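Local coordinates for Cry37AA1 (Bacillus thuringiensis, PDB 4RHZ), which binds calcium and, as a small C2-fold protein, joins Cry23Aa1 to form a binary complex that probably acts as an insecticidal toxin, at residues Ala6-Asn11 against Gln58-Ser63; Gly25-Tyr30 against Glu39-Asp44; Gly103-Leu108 against Tyr116-Tyr121. All blocks are in the same frame, centred on the assembly; numbering follows the deposited sequence. Where two conformers were deposited one is given.

Interaction 1: Ala6-Asn11 against Gln58-Ser63; sequences ATFTIN and QTIKIS
The carbonyl oxygen of Gln-58 is gripped twice. The amide of Phe-8 holds it in a nearly straight bond (170° at the hydrogen), Phe-8 N lying 2.8 Å from Gln-58 O and approaching almost along the C=O axis. Thr-7 CA adds a CA-H...O contact to the same oxygen at 3.2 Å. This is antiparallel ladder geometry, and it joins strand 4-13 to strand 55-62, an outermost strand of one four-stranded sheet of the C2-type beta sandwich. One step on, Ala-6 O is held in the same way, by Ile-60 N at 2.9 Å and by Thr-59 CA at 3.1 Å, while Ala-6 N returns a bond to Ile-60 O. Between these hydrogen-bonded pairs sits the non-hydrogen-bonded pair Thr-7 and Thr-59. Both threonines turn OG1 anti to their own carbonyl carbon, so that the two side chains cross obliquely and their hydroxyls share a hydrogen bond, Thr-7 OG1 to Thr-59 OG1 2.8 Å. Threonine suits this partly exposed face, since its branched CB fits an extended backbone and its hydroxyl tolerates water.

The face carrying Ala-6, Phe-8 and Ile-60 is turned toward the second sheet. Phe-8 sets CG beside its own N (chi1 -63°), which swings the ring toward Ile-60, and the two side chains cross at about a right angle, with Phe-8 CE1 3.7 Å from Ile-60 CD1. Phe-8 also packs on Met-73 and Phe-75 of the other sheet. Gln-58 starts on this face, but its end leads away and its NE2 bonds Ile-40 O, giving the edge strand a polar tie across the sandwich. Alanine is small enough to admit the extended branch of a longer neighbour: Ile-62 reaches in with CG1 in the crowded position, bringing its CD1 to 3.6 Å from Ala-6 CB.

Interaction 2: Gly25-Tyr30 against Glu39-Asp44; sequences GYIKAY and EIWKQD
Trp-41, Ile-27 and Ile-40 make up the dense half of this contact. Trp-41 places CG anti to its backbone N (chi1 172°), which carries the six-membered part of the indole over to the neighbouring strand: Trp-41 CZ3 comes within 3.5 Å of Gly-25 C, and Trp-41 CE3 lies 3.9 Å from Ile-27 CD1. The amide N of Ile-27 sits at the edge of the ring, near its plane. Gly-25 suits this corner because it adopts backbone angles at which a CB would be jammed against the preceding carbonyl. On its other flank, Ile-27 turns CG2 obliquely across Ile-40, 3.9 Å from Ile-40 CG1. Both isoleucines also pack on Ile-10 of the facing sheet, and Trp-41 meets Tyr-56 edge-to-face, so this side belongs to the interior of the sandwich.

Strands 26-30 and 38-43 form a beta hairpin at one margin of the second sheet, and their ladder is interrupted by a classic beta bulge. Ile-40 and Trp-41 both stand opposite Ile-27, whose carbonyl oxygen serves two amides: Ile-40 N bonds Ile-27 O at 2.9 Å, while the bond from Trp-41 N is weak. Ile-40 has a psi of only -9°, the local kink that absorbs the extra residue. In return, Ile-27 N donates to Trp-41 O at 2.8 Å.

The face with Tyr-26, Lys-28, Glu-39 and Lys-42 is far looser. Lys-28, fully extended beyond CG, runs alongside Glu-39 and points the same way, yet Lys-28 NZ stays 4.5 Å from Glu-39 OE2, too far for a salt bridge; long flexible charged chains suit a face largely at the surface. At the open end, a water donates to Asp-44 OD2 at 3.2 Å and, weakly, to Gly-25 O.

Interaction 3: Gly103-Leu108 against Tyr116-Tyr121; sequences GVTVRL and YVTIKY
Strands 105-110 and 115-125 form an antiparallel hairpin, their short segments 160° apart in direction, with paired amide-carbonyl bonds at Val-106/Ile-119 and Leu-108/Val-117; Leu-108 N, for example, lies 2.9 Å from Val-117 O. Toward the interior of the C2-type sandwich, Ile-119 CD1 touches both Val-106 CG2, at 4.0 Å, and Leu-108 CD1, at 4.1 Å. Branched aliphatic chains suit this buried face, where Phe-75 of the facing sheet adds to the packing.

The opposite face is led by Arg-107. Its chain, extended from CG to NE, lays the guanidinium flat over the ring of Tyr-116, the two planes only 6° apart. Arg-107 CZ stands 3.5 Å from Tyr-116 CG, and NH1 lies above the centre of the ring: a stacked cation-pi pair. NE also forms a salt bridge with Asp-109, and NH2 a bond to Lys-113 O. Where the ladder loosens, a water accepts from Gly-103 N and Tyr-121 N, the latter 2.8 Å from it, and donates to Val-104 O, bridging the strands.

Thr-105 OG1 bonds Glu-48 of the Cry23Aa1 chain, and residues 105-107 pair in parallel with a strand of that chain. Beside this shared edge, stacking, salt bridge and backbone bond together probably restrict the guanidinium's rotation and offset its charge.

Interactions 1 and 3 belong to the same sheet: strands 4-13 and 115-125 are neighbours in it, joined by bonds such as Thr-9 N to Lys-120 O, and each contact adds a strand that is outermost within this chain, at opposite margins. Interaction 2 lies in the facing sheet and, along the chain, is nested in the loop closed by interaction 1. The three meet in the sandwich interior, where Ile-40 of interaction 2 touches both Ile-10 of interaction 1 and Ile-119 of interaction 3. Interaction 3 is buried, with Cry23Aa1 continuing the sheet beyond its edge; 1 and 2 are only partly buried. Their outer faces differ: paired hydroxyls in 1, loosely placed charges in 2, a stacked cation in 3.

Interaction 1: Ala6-Asn11 against Gln58-Ser63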
loop_
_atom_site.group_PDB
_atom_site.type_symbol
_atom_site.label_atom_id
_atom_site.label_comp_id
_atom_site.label_asym_id
_atom_site.label_seq_id
_atom_site.Cartn_x
_atom_site.Cartn_y
_atom_site.Cartn_z
ATOM N N ALA B 6 9.745 -17.304 -15.421
ATOM C CA ALA B 6 9.026 -16.842 -14.248
ATOM C C ALA B 6 10.040 -16.572 -13.139
ATOM O O ALA B 6 10.864 -17.434 -12.826
ATOM C CB ALA B 6 7.973 -17.843 -13.800
ATOM N N THR B 7 9.951 -15.369 -12.554
ATOM C CA THR B 7 10.923 -14.891 -11.558
ATOM C C THR B 7 10.175 -14.664 -10.254
ATOM O O THR B 7 9.229 -13.925 -10.201
ATOM C CB THR B 7 11.667 -13.574 -12.049
ATOM O OG1 THR B 7 12.360 -13.832 -13.296
ATOM C CG2 THR B 7 12.713 -12.999 -10.956
ATOM N N PHE B 8 10.590 -15.393 -9.228
ATOM C CA PHE B 8 9.948 -15.482 -7.974
ATOM C C PHE B 8 10.806 -14.719 -7.018
ATOM O O PHE B 8 12.027 -14.927 -6.988
ATOM C CB PHE B 8 9.873 -16.985 -7.541
ATOM C CG PHE B 8 9.037 -17.814 -8.495
ATOM C CD1 PHE B 8 9.640 -18.554 -9.523
ATOM C CD2 PHE B 8 7.651 -17.751 -8.450
ATOM C CE1 PHE B 8 8.883 -19.242 -10.435
ATOM C CE2 PHE B 8 6.862 -18.448 -9.365
ATOM C CZ PHE B 8 7.476 -19.205 -10.352
ATOM N N THR B 9 10.186 -13.855 -6.206
ATOM C CA THR B 9 10.990 -13.179 -5.169
ATOM C C THR B 9 10.384 -13.503 -3.862
ATOM O O THR B 9 9.274 -13.122 -3.617
ATOM C CB THR B 9 10.977 -11.651 -5.348
ATOM O OG1 THR B 9 11.444 -11.371 -6.656
ATOM C CG2 THR B 9 11.893 -10.980 -4.326
ATOM N N ILE B 10 11.130 -14.167 -3.015
ATOM C CA ILE B 10 10.590 -14.671 -1.841
ATOM C C ILE B 10 11.245 -13.976 -0.657
ATOM O O ILE B 10 12.491 -13.856 -0.631
ATOM C CB ILE B 10 10.957 -16.176 -1.744
ATOM C CG1 ILE B 10 10.484 -16.948 -3.017
ATOM C CG2 ILE B 10 10.481 -16.740 -0.458
ATOM C CD1 ILE B 10 10.850 -18.418 -3.000
ATOM N N ASN B 11 10.424 -13.572 0.342
ATOM C CA ASN B 11 10.930 -12.972 1.555
ATOM C C ASN B 11 10.508 -13.712 2.762
ATOM O O ASN B 11 9.331 -14.068 2.874
ATOM C CB ASN B 11 10.433 -11.541 1.635
ATOM C CG ASN B 11 11.301 -10.622 0.836
ATOM O OD1 ASN B 11 12.391 -10.325 1.265
ATOM N ND2 ASN B 11 10.868 -10.223 -0.353
ATOM N N GLN B 58 14.716 -16.373 -7.773
ATOM C CA GLN B 58 14.837 -17.522 -8.677
ATOM C C GLN B 58 14.036 -17.313 -9.945
ATOM O O GLN B 58 12.903 -16.806 -9.877
ATOM C CB GLN B 58 14.240 -18.739 -8.009
ATOM C CG GLN B 58 15.278 -19.665 -7.656
ATOM C CD GLN B 58 15.224 -20.919 -8.460
ATOM O OE1 GLN B 58 16.002 -21.118 -9.377
ATOM N NE2 GLN B 58 14.332 -21.796 -8.080
ATOM N N THR B 59 14.609 -17.734 -11.076
ATOM C CA THR B 59 13.918 -17.758 -12.348
ATOM C C THR B 59 13.878 -19.182 -12.882
ATOM O O THR B 59 14.861 -19.917 -12.797
ATOM C CB THR B 59 14.525 -16.765 -13.347
ATOM O OG1 THR B 59 14.492 -15.484 -12.746
ATOM C CG2 THR B 59 13.672 -16.686 -14.677
ATOM N N ILE B 60 12.721 -19.543 -13.425
ATOM C CA ILE B 60 12.355 -20.927 -13.785
ATOM C C ILE B 60 11.630 -20.849 -15.114
ATOM O O ILE B 60 10.889 -19.882 -15.381
ATOM C CB ILE B 60 11.300 -21.507 -12.778
ATOM C CG1 ILE B 60 11.865 -21.672 -11.387
ATOM C CG2 ILE B 60 10.838 -22.888 -13.173
ATOM C CD1 ILE B 60 10.878 -22.340 -10.489
ATOM N N LYS B 61 11.761 -21.855 -15.957
ATOM C CA LYS B 61 10.954 -21.790 -17.171
ATOM C C LYS B 61 9.675 -22.564 -16.988
ATOM O O LYS B 61 9.694 -23.674 -16.454
ATOM C CB LYS B 61 11.763 -22.310 -18.330
ATOM C CG LYS B 61 12.585 -21.209 -19.008
ATOM C CD LYS B 61 14.047 -21.449 -18.879
ATOM C CE LYS B 61 14.824 -20.498 -19.812
ATOM N NZ LYS B 61 14.409 -20.753 -21.239
ATOM N N ILE B 62 8.545 -21.988 -17.401
ATOM C CA ILE B 62 7.279 -22.601 -17.127
ATOM C C ILE B 62 6.255 -22.411 -18.240
ATOM O O ILE B 62 6.401 -21.531 -19.060
ATOM C CB ILE B 62 6.642 -22.107 -15.801
ATOM C CG1 ILE B 62 6.192 -20.679 -15.904
ATOM C CG2 ILE B 62 7.551 -22.355 -14.564
ATOM C CD1 ILE B 62 5.466 -20.227 -14.627
ATOM N N SER B 63 5.236 -23.257 -18.267
ATOM C CA SER B 63 4.145 -23.125 -19.226
ATOM C C SER B 63 2.917 -23.747 -18.652
ATOM O O SER B 63 2.994 -24.543 -17.680
ATOM C CB SER B 63 4.493 -23.792 -20.564
ATOM O OG SER B 63 4.680 -25.193 -20.381
#

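Interaction 2: Gly25-Tyr30 against Glu39-Asp44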
loop_
_atom_site.group_PDB
_atom_site.type_symbol
_atom_site.label_atom_id
_atom_site.label_comp_id
_atom_site.label_asym_id
_atom_site.label_seq_id
_atom_site.Cartn_x
_atom_site.Cartn_y
_atom_site.Cartn_z
ATOM N N GLY B 25 13.347 -25.923 4.540
ATOM C CA GLY B 25 12.159 -26.702 4.139
ATOM C C GLY B 25 12.016 -26.523 2.642
ATOM O O GLY B 25 13.007 -26.658 1.921
ATOM N N TYR B 26 10.818 -26.145 2.167
ATOM C CA TYR B 26 10.600 -25.933 0.745
ATOM C C TYR B 26 9.442 -24.964 0.556
ATOM O O TYR B 26 8.626 -24.798 1.451
ATOM C CB TYR B 26 10.303 -27.310 0.020
ATOM C CG TYR B 26 9.019 -27.997 0.488
ATOM C CD1 TYR B 26 7.751 -27.586 -0.008
ATOM C CD2 TYR B 26 9.053 -29.011 1.442
ATOM C CE1 TYR B 26 6.569 -28.188 0.435
ATOM C CE2 TYR B 26 7.840 -29.669 1.873
ATOM C CZ TYR B 26 6.628 -29.207 1.379
ATOM O OH TYR B 26 5.443 -29.772 1.778
ATOM N N ILE B 27 9.358 -24.373 -0.632
ATOM C CA ILE B 27 8.177 -23.684 -1.108
ATOM C C ILE B 27 7.929 -24.178 -2.551
ATOM O O ILE B 27 8.880 -24.346 -3.379
ATOM C CB ILE B 27 8.343 -22.128 -1.082
ATOM C CG1 ILE B 27 8.558 -21.630 0.377
ATOM C CG2 ILE B 27 7.129 -21.381 -1.742
ATOM C CD1 ILE B 27 9.311 -20.277 0.436
ATOM N N LYS B 28 6.669 -24.418 -2.859
ATOM C CA LYS B 28 6.307 -24.938 -4.173
ATOM C C LYS B 28 5.199 -24.122 -4.768
ATOM O O LYS B 28 4.450 -23.492 -4.052
ATOM C CB LYS B 28 5.813 -26.369 -4.065
ATOM C CG LYS B 28 6.920 -27.321 -3.653
ATOM C CD LYS B 28 6.372 -28.739 -3.551
ATOM C CE LYS B 28 7.437 -29.681 -3.014
ATOM N NZ LYS B 28 6.859 -31.065 -2.887
ATOM N N ALA B 29 5.080 -24.196 -6.070
ATOM C CA ALA B 29 4.036 -23.538 -6.793
ATOM C C ALA B 29 3.346 -24.544 -7.750
ATOM O O ALA B 29 3.924 -25.618 -8.067
ATOM C CB ALA B 29 4.665 -22.442 -7.592
ATOM N N TYR B 30 2.181 -24.158 -8.258
ATOM C CA TYR B 30 1.560 -24.843 -9.381
ATOM C C TYR B 30 0.648 -23.851 -10.047
ATOM O O TYR B 30 0.194 -22.894 -9.396
ATOM C CB TYR B 30 0.743 -26.093 -8.912
ATOM C CG TYR B 30 -0.436 -25.845 -7.930
ATOM C CD1 TYR B 30 -1.712 -25.676 -8.391
ATOM C CD2 TYR B 30 -0.254 -25.858 -6.570
ATOM C CE1 TYR B 30 -2.789 -25.429 -7.527
ATOM C CE2 TYR B 30 -1.322 -25.674 -5.686
ATOM C CZ TYR B 30 -2.588 -25.454 -6.188
ATOM O OH TYR B 30 -3.668 -25.230 -5.366
ATOM N N GLU B 39 9.126 -26.988 -7.046
ATOM C CA GLU B 39 9.839 -26.132 -6.112
ATOM C C GLU B 39 10.380 -24.865 -6.710
ATOM O O GLU B 39 10.936 -24.859 -7.821
ATOM C CB GLU B 39 10.954 -26.803 -5.303
ATOM C CG GLU B 39 11.615 -27.923 -5.931
ATOM C CD GLU B 39 10.809 -29.191 -5.758
ATOM O OE1 GLU B 39 10.208 -29.596 -6.797
ATOM O OE2 GLU B 39 10.790 -29.751 -4.617
ATOM N N ILE B 40 10.146 -23.789 -5.971
ATOM C CA ILE B 40 10.774 -22.504 -6.252
ATOM C C ILE B 40 11.835 -22.165 -5.198
ATOM O O ILE B 40 12.616 -21.239 -5.374
ATOM C CB ILE B 40 9.703 -21.369 -6.454
ATOM C CG1 ILE B 40 9.005 -21.005 -5.131
ATOM C CG2 ILE B 40 8.717 -21.823 -7.542
ATOM C CD1 ILE B 40 8.158 -19.674 -5.155
ATOM N N TRP B 41 11.886 -22.954 -4.132
ATOM C CA TRP B 41 12.894 -22.783 -3.134
ATOM C C TRP B 41 12.937 -24.014 -2.273
ATOM O O TRP B 41 11.898 -24.544 -1.888
ATOM C CB TRP B 41 12.587 -21.568 -2.234
ATOM C CG TRP B 41 13.496 -21.449 -1.054
ATOM C CD1 TRP B 41 14.706 -20.811 -1.026
ATOM C CD2 TRP B 41 13.291 -21.988 0.268
ATOM N NE1 TRP B 41 15.284 -20.937 0.228
ATOM C CE2 TRP B 41 14.424 -21.615 1.050
ATOM C CE3 TRP B 41 12.254 -22.734 0.874
ATOM C CZ2 TRP B 41 14.564 -21.979 2.403
ATOM C CZ3 TRP B 41 12.355 -23.070 2.208
ATOM C CH2 TRP B 41 13.535 -22.697 2.977
ATOM N N LYS B 42 14.149 -24.404 -1.889
ATOM C CA LYS B 42 14.406 -25.614 -1.094
ATOM C C LYS B 42 15.707 -25.430 -0.283
ATOM O O LYS B 42 16.729 -24.970 -0.820
ATOM C CB LYS B 42 14.563 -26.817 -2.037
ATOM C CG LYS B 42 14.556 -28.181 -1.341
ATOM C CD LYS B 42 14.820 -29.285 -2.386
ATOM C CE LYS B 42 15.066 -30.644 -1.688
ATOM N NZ LYS B 42 13.766 -31.342 -1.357
ATOM N N GLN B 43 15.679 -25.753 1.000
ATOM C CA GLN B 43 16.902 -25.748 1.780
ATOM C C GLN B 43 16.713 -26.803 2.832
ATOM O O GLN B 43 15.745 -26.736 3.610
ATOM C CB GLN B 43 17.163 -24.366 2.433
ATOM C CG GLN B 43 18.285 -24.351 3.527
ATOM C CD GLN B 43 19.628 -24.804 2.958
ATOM O OE1 GLN B 43 20.205 -24.143 2.073
ATOM N NE2 GLN B 43 20.129 -25.944 3.449
ATOM N N ASP B 44 17.619 -27.791 2.849
ATOM C CA ASP B 44 17.586 -28.841 3.856
ATOM C C ASP B 44 18.000 -28.330 5.206
ATOM O O ASP B 44 18.785 -27.386 5.320
ATOM C CB ASP B 44 18.455 -30.016 3.466
ATOM C CG ASP B 44 17.968 -30.702 2.222
ATOM O OD1 ASP B 44 18.850 -31.229 1.542
ATOM O OD2 ASP B 44 16.743 -30.691 1.910
HETATM O O HOH W 1 13.800 -29.588 2.295
#

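Interaction 3: Gly103-Leu108 against Tyr116-Tyr121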
loop_
_atom_site.group_PDB
_atom_site.type_symbol
_atom_site.label_atom_id
_atom_site.label_comp_id
_atom_site.label_asym_id
_atom_site.label_seq_id
_atom_site.Cartn_x
_atom_site.Cartn_y
_atom_site.Cartn_z
ATOM N N GLY B 103 1.943 -9.877 -10.204
ATOM C CA GLY B 103 1.776 -8.460 -9.833
ATOM C C GLY B 103 1.097 -8.374 -8.495
ATOM O O GLY B 103 1.099 -7.290 -7.878
ATOM N N VAL B 104 0.483 -9.479 -8.034
ATOM C CA VAL B 104 -0.031 -9.512 -6.679
ATOM C C VAL B 104 0.818 -10.501 -5.935
ATOM O O VAL B 104 1.231 -11.556 -6.524
ATOM C CB VAL B 104 -1.479 -9.911 -6.628
ATOM C CG1 VAL B 104 -1.972 -10.108 -5.187
ATOM C CG2 VAL B 104 -2.389 -8.890 -7.402
ATOM N N THR B 105 1.136 -10.159 -4.679
ATOM C CA THR B 105 2.046 -10.930 -3.881
ATOM C C THR B 105 1.202 -11.770 -2.929
ATOM O O THR B 105 0.112 -11.334 -2.537
ATOM C CB THR B 105 2.978 -9.954 -3.133
ATOM O OG1 THR B 105 3.978 -9.509 -4.054
ATOM C CG2 THR B 105 3.664 -10.549 -1.948
ATOM N N VAL B 106 1.680 -12.959 -2.538
ATOM C CA VAL B 106 0.950 -13.720 -1.539
ATOM C C VAL B 106 1.749 -13.835 -0.250
ATOM O O VAL B 106 2.968 -13.877 -0.293
ATOM C CB VAL B 106 0.571 -15.249 -2.004
ATOM C CG1 VAL B 106 -0.166 -15.322 -3.307
ATOM C CG2 VAL B 106 1.806 -16.163 -1.981
ATOM N N ARG B 107 1.028 -13.993 0.857
ATOM C CA ARG B 107 1.608 -14.331 2.135
ATOM C C ARG B 107 1.180 -15.748 2.596
ATOM O O ARG B 107 -0.050 -16.061 2.651
ATOM C CB ARG B 107 1.098 -13.311 3.180
ATOM C CG ARG B 107 1.499 -13.604 4.561
ATOM C CD ARG B 107 1.251 -12.420 5.536
ATOM N NE ARG B 107 1.383 -12.897 6.919
ATOM C CZ ARG B 107 1.690 -12.142 7.993
ATOM N NH1 ARG B 107 1.975 -10.818 7.870
ATOM N NH2 ARG B 107 1.759 -12.736 9.197
ATOM N N LEU B 108 2.170 -16.541 3.002
ATOM C CA LEU B 108 1.948 -17.767 3.707
ATOM C C LEU B 108 2.188 -17.497 5.183
ATOM O O LEU B 108 3.260 -16.966 5.500
ATOM C CB LEU B 108 2.950 -18.826 3.201
ATOM C CG LEU B 108 3.049 -18.995 1.684
ATOM C CD1 LEU B 108 3.958 -20.215 1.351
ATOM C CD2 LEU B 108 1.659 -19.198 1.125
ATOM N N TYR B 116 6.378 -15.521 8.894
ATOM C CA TYR B 116 5.603 -15.730 7.676
ATOM C C TYR B 116 6.489 -15.615 6.466
ATOM O O TYR B 116 7.640 -15.236 6.620
ATOM C CB TYR B 116 4.497 -14.679 7.581
ATOM C CG TYR B 116 4.938 -13.221 7.458
ATOM C CD1 TYR B 116 4.997 -12.576 6.226
ATOM C CD2 TYR B 116 5.176 -12.446 8.601
ATOM C CE1 TYR B 116 5.374 -11.180 6.139
ATOM C CE2 TYR B 116 5.552 -11.042 8.514
ATOM C CZ TYR B 116 5.672 -10.458 7.322
ATOM O OH TYR B 116 5.970 -9.126 7.283
ATOM N N VAL B 117 5.948 -15.861 5.258
ATOM C CA VAL B 117 6.725 -15.748 4.031
ATOM C C VAL B 117 5.904 -15.010 3.011
ATOM O O VAL B 117 4.670 -15.159 3.050
ATOM C CB VAL B 117 6.993 -17.164 3.465
ATOM C CG1 VAL B 117 7.700 -17.102 2.157
ATOM C CG2 VAL B 117 7.832 -17.975 4.434
ATOM N N THR B 118 6.526 -14.231 2.105
ATOM C CA THR B 118 5.775 -13.644 1.055
ATOM C C THR B 118 6.400 -14.025 -0.311
ATOM O O THR B 118 7.604 -14.320 -0.392
ATOM C CB THR B 118 5.725 -12.102 1.144
ATOM O OG1 THR B 118 7.000 -11.542 0.816
ATOM C CG2 THR B 118 5.174 -11.554 2.488
ATOM N N ILE B 119 5.605 -14.050 -1.395
ATOM C CA ILE B 119 6.138 -14.431 -2.669
ATOM C C ILE B 119 5.550 -13.542 -3.699
ATOM O O ILE B 119 4.338 -13.346 -3.762
ATOM C CB ILE B 119 5.743 -15.923 -3.061
ATOM C CG1 ILE B 119 6.403 -16.937 -2.157
ATOM C CG2 ILE B 119 6.309 -16.325 -4.431
ATOM C CD1 ILE B 119 5.552 -17.427 -1.171
ATOM N N LYS B 120 6.396 -13.046 -4.574
ATOM C CA LYS B 120 5.990 -12.160 -5.641
ATOM C C LYS B 120 6.493 -12.822 -6.883
ATOM O O LYS B 120 7.517 -13.466 -6.796
ATOM C CB LYS B 120 6.818 -10.900 -5.423
ATOM C CG LYS B 120 6.919 -10.004 -6.565
ATOM C CD LYS B 120 8.030 -8.961 -6.331
ATOM C CE LYS B 120 7.997 -7.949 -7.473
ATOM N NZ LYS B 120 9.197 -7.051 -7.411
ATOM N N TYR B 121 5.806 -12.705 -8.025
ATOM C CA TYR B 121 6.331 -13.330 -9.216
ATOM C C TYR B 121 6.009 -12.498 -10.406
ATOM O O TYR B 121 5.044 -11.776 -10.352
ATOM C CB TYR B 121 5.771 -14.766 -9.414
ATOM C CG TYR B 121 4.311 -14.906 -9.821
ATOM C CD1 TYR B 121 3.971 -15.249 -11.128
ATOM C CD2 TYR B 121 3.279 -14.740 -8.889
ATOM C CE1 TYR B 121 2.632 -15.409 -11.519
ATOM C CE2 TYR B 121 1.917 -14.961 -9.260
ATOM C CZ TYR B 121 1.615 -15.290 -10.574
ATOM O OH TYR B 121 0.277 -15.445 -10.945
HETATM O O HOH W 2 3.468 -11.112 -7.864
#